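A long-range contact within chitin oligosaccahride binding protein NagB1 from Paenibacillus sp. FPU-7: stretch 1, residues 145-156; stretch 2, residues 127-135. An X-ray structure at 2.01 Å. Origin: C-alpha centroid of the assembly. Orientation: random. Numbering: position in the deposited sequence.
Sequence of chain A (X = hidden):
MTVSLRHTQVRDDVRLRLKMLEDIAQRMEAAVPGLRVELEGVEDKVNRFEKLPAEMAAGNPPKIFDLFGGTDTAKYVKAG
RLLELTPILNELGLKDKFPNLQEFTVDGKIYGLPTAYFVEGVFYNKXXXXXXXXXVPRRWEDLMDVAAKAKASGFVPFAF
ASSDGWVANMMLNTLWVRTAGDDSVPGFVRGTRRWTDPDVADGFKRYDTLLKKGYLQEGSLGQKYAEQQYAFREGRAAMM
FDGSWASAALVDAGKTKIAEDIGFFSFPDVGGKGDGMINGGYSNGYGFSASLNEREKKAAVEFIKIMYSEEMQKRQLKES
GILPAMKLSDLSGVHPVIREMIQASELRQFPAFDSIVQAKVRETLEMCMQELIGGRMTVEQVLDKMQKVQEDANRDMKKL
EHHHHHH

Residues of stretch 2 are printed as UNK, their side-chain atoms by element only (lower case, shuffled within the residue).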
ATOM      1  N   ASP A 145     -25.666   8.017   3.571  1.00 25.12           N
ATOM      2  CA  ASP A 145     -26.589   7.674   4.654  1.00 26.01           C
ATOM      3  C   ASP A 145     -25.849   7.060   5.844  1.00 28.08           C
ATOM      4  O   ASP A 145     -26.068   7.446   7.000  1.00 27.56           O
ATOM      5  CB  ASP A 145     -27.650   6.715   4.101  1.00 23.53           C
ATOM      6  CG  ASP A 145     -28.663   6.301   5.131  1.00 33.90           C
ATOM      7  OD1 ASP A 145     -29.371   7.183   5.669  1.00 32.73           O
ATOM      8  OD2 ASP A 145     -28.739   5.078   5.407  1.00 37.97           O
ATOM      9  N   VAL A 146     -24.958   6.099   5.572  1.00 24.35           N
ATOM     10  CA  VAL A 146     -24.178   5.458   6.630  1.00 19.08           C
ATOM     11  C   VAL A 146     -23.360   6.498   7.381  1.00 22.39           C
ATOM     12  O   VAL A 146     -23.369   6.549   8.617  1.00 20.06           O
ATOM     13  CB  VAL A 146     -23.278   4.362   6.029  1.00 25.48           C
ATOM     14  CG1 VAL A 146     -22.208   3.911   7.032  1.00 24.82           C
ATOM     15  CG2 VAL A 146     -24.121   3.193   5.567  1.00 26.61           C
ATOM     16  N   ALA A 147     -22.664   7.362   6.634  1.00 21.68           N
ATOM     17  CA  ALA A 147     -21.799   8.369   7.239  1.00 20.25           C
ATOM     18  C   ALA A 147     -22.599   9.374   8.060  1.00 22.44           C
ATOM     19  O   ALA A 147     -22.184   9.754   9.169  1.00 19.19           O
ATOM     20  CB  ALA A 147     -21.003   9.079   6.142  1.00 19.14           C
ATOM     21  N   ALA A 148     -23.744   9.824   7.526  1.00 21.00           N
ATOM     22  CA  ALA A 148     -24.604  10.762   8.252  1.00 19.92           C
ATOM     23  C   ALA A 148     -25.135  10.159   9.551  1.00 19.96           C
ATOM     24  O   ALA A 148     -25.155  10.830  10.590  1.00 20.40           O
ATOM     25  CB  ALA A 148     -25.765  11.202   7.362  1.00 18.47           C
ATOM     26  N   LYS A 149     -25.571   8.896   9.513  1.00 19.35           N
ATOM     27  CA  LYS A 149     -26.038   8.230  10.729  1.00 23.50           C
ATOM     28  C   LYS A 149     -24.895   7.986  11.703  1.00 25.62           C
ATOM     29  O   LYS A 149     -25.055   8.175  12.916  1.00 24.01           O
ATOM     30  CB  LYS A 149     -26.726   6.910  10.377  1.00 23.90           C
ATOM     31  CG  LYS A 149     -27.978   7.085   9.516  1.00 26.93           C
ATOM     32  CD  LYS A 149     -28.824   5.832   9.448  1.00 35.21           C
ATOM     33  CE  LYS A 149     -30.153   6.137   8.759  1.00 35.89           C
ATOM     34  NZ  LYS A 149     -30.661   4.964   8.001  1.00 36.43           N
ATOM     35  N   ALA A 150     -23.735   7.559  11.196  1.00 20.23           N
ATOM     36  CA  ALA A 150     -22.588   7.360  12.075  1.00 26.01           C
ATOM     37  C   ALA A 150     -22.263   8.644  12.819  1.00 22.15           C
ATOM     38  O   ALA A 150     -22.092   8.643  14.045  1.00 22.32           O
ATOM     39  CB  ALA A 150     -21.373   6.878  11.268  1.00 20.59           C
ATOM     40  N   LYS A 151     -22.179   9.756  12.083  1.00 18.61           N
ATOM     41  CA  LYS A 151     -21.842  11.035  12.698  1.00 22.16           C
ATOM     42  C   LYS A 151     -22.927  11.479  13.670  1.00 23.61           C
ATOM     43  O   LYS A 151     -22.629  12.014  14.746  1.00 21.49           O
ATOM     44  CB  LYS A 151     -21.634  12.086  11.615  1.00 22.02           C
ATOM     45  CG  LYS A 151     -20.739  13.237  12.017  1.00 24.90           C
ATOM     46  CD  LYS A 151     -20.447  14.102  10.795  1.00 21.20           C
ATOM     47  CE  LYS A 151     -19.681  15.342  11.173  1.00 23.95           C
ATOM     48  NZ  LYS A 151     -18.411  14.976  11.878  1.00 32.11           N
ATOM     49  N   ALA A 152     -24.191  11.280  13.301  1.00 23.99           N
ATOM     50  CA  ALA A 152     -25.280  11.676  14.186  1.00 24.16           C
ATOM     51  C   ALA A 152     -25.166  10.978  15.533  1.00 27.18           C
ATOM     52  O   ALA A 152     -25.457  11.584  16.571  1.00 27.06           O
ATOM     53  CB  ALA A 152     -26.623  11.378  13.526  1.00 20.18           C
ATOM     54  N   SER A 153     -24.670   9.740  15.546  1.00 25.99           N
ATOM     55  CA  SER A 153     -24.567   8.955  16.770  1.00 27.02           C
ATOM     56  C   SER A 153     -23.268   9.187  17.529  1.00 31.28           C
ATOM     57  O   SER A 153     -23.009   8.483  18.512  1.00 34.87           O
ATOM     58  CB  SER A 153     -24.715   7.470  16.451  1.00 24.41           C
ATOM     59  OG  SER A 153     -25.889   7.233  15.701  1.00 32.19           O
ATOM     60  N   GLY A 154     -22.447  10.145  17.103  1.00 25.40           N
ATOM     61  CA  GLY A 154     -21.176  10.400  17.755  1.00 27.21           C
ATOM     62  C   GLY A 154     -20.000   9.588  17.250  1.00 21.36           C
ATOM     63  O   GLY A 154     -18.928   9.647  17.855  1.00 25.79           O
ATOM     64  N   PHE A 155     -20.154   8.848  16.160  1.00 24.52           N
ATOM     65  CA  PHE A 155     -19.038   8.123  15.565  1.00 25.51           C
ATOM     66  C   PHE A 155     -18.374   8.968  14.489  1.00 25.58           C
ATOM     67  O   PHE A 155     -19.040   9.724  13.782  1.00 28.21           O
ATOM     68  CB  PHE A 155     -19.517   6.800  14.972  1.00 24.40           C
ATOM     69  CG  PHE A 155     -20.048   5.848  16.002  1.00 26.59           C
ATOM     70  CD1 PHE A 155     -19.182   5.154  16.829  1.00 20.18           C
ATOM     71  CD2 PHE A 155     -21.407   5.680  16.171  1.00 26.28           C
ATOM     72  CE1 PHE A 155     -19.666   4.284  17.793  1.00 24.30           C
ATOM     73  CE2 PHE A 155     -21.898   4.812  17.135  1.00 30.30           C
ATOM     74  CZ  PHE A 155     -21.026   4.111  17.943  1.00 24.07           C
ATOM     75  N   VAL A 156     -17.056   8.870  14.398  1.00 22.75           N
ATOM     76  CA  VAL A 156     -16.372   9.376  13.207  1.00 19.30           C
ATOM     77  C   VAL A 156     -16.725   8.460  12.042  1.00 18.77           C
ATOM     78  O   VAL A 156     -16.605   7.234  12.178  1.00 20.97           O
ATOM     79  CB  VAL A 156     -14.854   9.422  13.443  1.00 26.50           C
ATOM     80  CG1 VAL A 156     -14.110   9.744  12.155  1.00 20.03           C
ATOM     81  CG2 VAL A 156     -14.512  10.436  14.513  1.00 27.38           C
ATOM     82  N   UNK A 127     -20.421  -4.058  14.570  1.00 29.93           N
ATOM     83  CA  UNK A 127     -21.286  -3.731  15.702  1.00 23.03           C
ATOM     84  C   UNK A 127     -21.768  -2.280  15.659  1.00 30.53           C
ATOM     85  O   UNK A 127     -22.899  -1.997  16.089  1.00 22.69           O
ATOM     86  o   UNK A 127     -22.866  -5.110  18.453  1.00 47.65           O
ATOM     87  c   UNK A 127     -21.188  -3.376  18.263  1.00 34.09           C
ATOM     88  n   UNK A 127     -23.434  -3.039  19.136  1.00 40.91           N
ATOM     89  c   UNK A 127     -20.568  -4.031  17.023  1.00 26.86           C
ATOM     90  c   UNK A 127     -22.574  -3.920  18.628  1.00 45.33           C
ATOM     91  N   UNK A 128     -20.957  -1.352  15.138  1.00 25.48           N
ATOM     92  CA  UNK A 128     -21.448   0.011  14.958  1.00 23.83           C
ATOM     93  C   UNK A 128     -22.515   0.047  13.870  1.00 25.93           C
ATOM     94  O   UNK A 128     -23.542   0.726  14.013  1.00 28.29           O
ATOM     95  c   UNK A 128     -18.144   1.974  15.604  1.00 25.02           C
ATOM     96  c   UNK A 128     -19.402   1.162  15.893  1.00 27.38           C
ATOM     97  c   UNK A 128     -20.829   2.365  14.306  1.00 23.94           C
ATOM     98  c   UNK A 128     -20.293   0.985  14.662  1.00 24.09           C
ATOM     99  N   UNK A 129     -22.307  -0.693  12.773  1.00 24.35           N
ATOM    100  CA  UNK A 129     -23.328  -0.741  11.725  1.00 25.44           C
ATOM    101  C   UNK A 129     -24.639  -1.311  12.256  1.00 24.53           C
ATOM    102  O   UNK A 129     -25.719  -0.790  11.945  1.00 35.17           O
ATOM    103  c   UNK A 129     -22.003  -0.780   9.557  1.00 23.54           C
ATOM    104  c   UNK A 129     -21.080   0.160  10.006  1.00 20.14           C
ATOM    105  c   UNK A 129     -20.298   0.864   9.105  1.00 17.80           C
ATOM    106  c   UNK A 129     -20.430   0.631   7.742  1.00 19.82           C
ATOM    107  c   UNK A 129     -22.846  -1.557  10.529  1.00 22.07           C
ATOM    108  c   UNK A 129     -22.110  -1.012   8.193  1.00 20.31           C
ATOM    109  c   UNK A 129     -21.337  -0.311   7.288  1.00 22.43           C
ATOM    110  N   UNK A 130     -24.567  -2.362  13.073  1.00 22.63           N
ATOM    111  CA  UNK A 130     -25.767  -2.893  13.723  1.00 26.86           C
ATOM    112  C   UNK A 130     -26.458  -1.822  14.557  1.00 33.05           C
ATOM    113  O   UNK A 130     -27.683  -1.637  14.478  1.00 27.21           O
ATOM    114  c   UNK A 130     -26.025  -5.682  16.487  1.00 39.23           C
ATOM    115  c   UNK A 130     -27.141  -6.218  17.393  1.00 40.20           C
ATOM    116  c   UNK A 130     -25.395  -4.099  14.591  1.00 22.11           C
ATOM    117  c   UNK A 130     -26.548  -4.726  15.387  1.00 35.58           C
ATOM    118  n   UNK A 130     -28.178  -5.182  17.675  1.00 36.69           N
ATOM    119  N   UNK A 131     -25.680  -1.098  15.360  1.00 27.29           N
ATOM    120  CA  UNK A 131     -26.244  -0.071  16.222  1.00 31.70           C
ATOM    121  C   UNK A 131     -26.949   1.013  15.411  1.00 33.67           C
ATOM    122  O   UNK A 131     -28.040   1.467  15.778  1.00 31.74           O
ATOM    123  c   UNK A 131     -24.429   1.968  18.950  1.00 43.98           C
ATOM    124  c   UNK A 131     -25.591   1.481  18.125  1.00 37.82           C
ATOM    125  c   UNK A 131     -25.132   0.514  17.082  1.00 30.03           C
ATOM    126  n   UNK A 131     -24.489   3.223  19.388  1.00 42.59           N
ATOM    127  o   UNK A 131     -23.484   1.216  19.200  1.00 37.67           O
ATOM    128  N   UNK A 132     -26.347   1.433  14.303  1.00 29.05           N
ATOM    129  CA  UNK A 132     -26.941   2.436  13.434  1.00 30.49           C
ATOM    130  C   UNK A 132     -28.035   1.876  12.539  1.00 33.65           C
ATOM    131  O   UNK A 132     -28.711   2.660  11.863  1.00 34.08           O
ATOM    132  c   UNK A 132     -24.552   3.477  13.196  1.00 29.16           C
ATOM    133  c   UNK A 132     -24.799   4.618  14.144  1.00 30.04           C
ATOM    134  c   UNK A 132     -25.866   3.070  12.545  1.00 27.26           C
ATOM    135  c   UNK A 132     -23.522   3.849  12.129  1.00 19.65           C
ATOM    136  N   UNK A 133     -28.199   0.549  12.498  1.00 34.57           N
ATOM    137  CA  UNK A 133     -29.187  -0.120  11.651  1.00 34.70           C
ATOM    138  C   UNK A 133     -28.962   0.224  10.178  1.00 33.62           C
ATOM    139  O   UNK A 133     -29.858   0.701   9.480  1.00 41.32           O
ATOM    140  c   UNK A 133     -30.622   0.221  12.088  1.00 33.90           C
ATOM    141  n   UNK A 133     -31.300  -2.024  11.456  1.00 44.64           N
ATOM    142  o   UNK A 133     -32.754  -0.335  11.137  1.00 48.61           O
ATOM    143  c   UNK A 133     -31.655  -0.740  11.520  1.00 44.37           C
ATOM    144  N   UNK A 134     -27.733  -0.022   9.719  1.00 30.31           N
ATOM    145  CA  UNK A 134     -27.353   0.161   8.320  1.00 29.77           C
ATOM    146  C   UNK A 134     -26.664  -1.099   7.813  1.00 34.50           C
ATOM    147  O   UNK A 134     -25.931  -1.760   8.560  1.00 33.20           O
ATOM    148  c   UNK A 134     -26.433   1.384   8.129  1.00 28.89           C
ATOM    149  c   UNK A 134     -25.246   1.307   9.091  1.00 28.03           C
ATOM    150  c   UNK A 134     -27.216   2.696   8.307  1.00 29.80           C
ATOM    151  N   UNK A 135     -26.895  -1.421   6.534  1.00 28.57           N
ATOM    152  CA  UNK A 135     -26.194  -2.478   5.826  1.00 31.89           C
ATOM    153  C   UNK A 135     -24.893  -1.937   5.251  1.00 35.91           C
ATOM    154  O   UNK A 135     -24.604  -0.739   5.310  1.00 28.48           O
ATOM    155  c   UNK A 135     -27.039  -3.046   4.682  1.00 36.63           C
ATOM    156  c   UNK A 135     -28.381  -3.567   5.133  1.00 42.88           C
ATOM    157  o   UNK A 135     -28.529  -3.922   6.322  1.00 49.07           O
ATOM    158  o   UNK A 135     -29.287  -3.633   4.275  1.00 48.38           O
TER
HETATM  159  O   HOH W   1     -30.832   3.203   9.990  1.00 44.14           O

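Position 127 carries three side-chain carbons, the third bonded to one oxygen and one nitrogen. The side chain does not reach stretch 1, and its length identifies Gln127.

Position 128 has four carbons, forked at the first, with one arm two carbons long. The short arm lies 3.8 Å from the centroid of the Phe155 ring and 7° off its normal, a CH-pi contact over the face, while the tip of the long arm approaches CE1 of Phe155. The fork at CB defines Ile128, whose CD1 lies 3.5 Å from Phe155 CE1.

At position 129 one carbon leads to a six-carbon ring without a hydroxyl. Its CB points sideways, but the far end of the ring reaches CG1 of Val146. This is Phe129, and its CZ stands 3.8 Å from Val146 CG1.

Position 130 is a row of four carbons ending in nitrogen, far from stretch 1: Lys130.

Position 131 again shows three carbons with an oxygen and a nitrogen on the third, but here the CA-to-CB bond points toward stretch 1 and the chain is extended, its amide nitrogen reaching the edge of the Phe155 ring. It is Gln131, with NE2 3.8 Å from Phe155 CE2, near the ring plane.

Position 132 has four carbons forked at the second, set among Lys149, Ala150, Ser153 and Phe155. The fork beyond CB specifies Leu132. Its CD1 packs 3.8 Å from Ala150 CB, whereas CD2 lies 3.2 Å from Ser153 OG and 4.1 Å from Phe155 CD2.

Position 133 bears two carbons, the second carrying oxygen and nitrogen, and its side chain makes no contact with stretch 1. This is Asn133, which leaves the helix with positive phi in a Schellman motif. Its O accepts a hydrogen bond from water 1 (2.7 Å), which in turn accepts one from Lys149 NZ (2.7 Å).

Position 134 has one carbon bearing two others, turned toward Val146 and the aliphatic part of Lys149. It is Val134: CB lies 3.9 Å from Val146 CG2, and CG1 lies 3.7 Å from Lys149 CD.

Position 135 has two side-chain carbons, the second carrying two oxygens; its CA-to-CB bond points sideways and the carboxylate does not reach stretch 1. It is Asp135, whose backbone O lies 4.0 Å from Val146 CG2.

The two helices cross almost at right angles, with their axes 10.2 Å apart at closest approach. No direct hydrogen bond joins the stretches, so the contact rests mainly on apolar packing, with Leu132 covered most extensively. At the margin, Lys149 NZ forms a salt bridge with Asp145 OD2 (3.2 Å) within its own helix, while water 1 links the same amine to the Asn133 backbone.

Stretch 2 (127-135) QIFKQLNVD
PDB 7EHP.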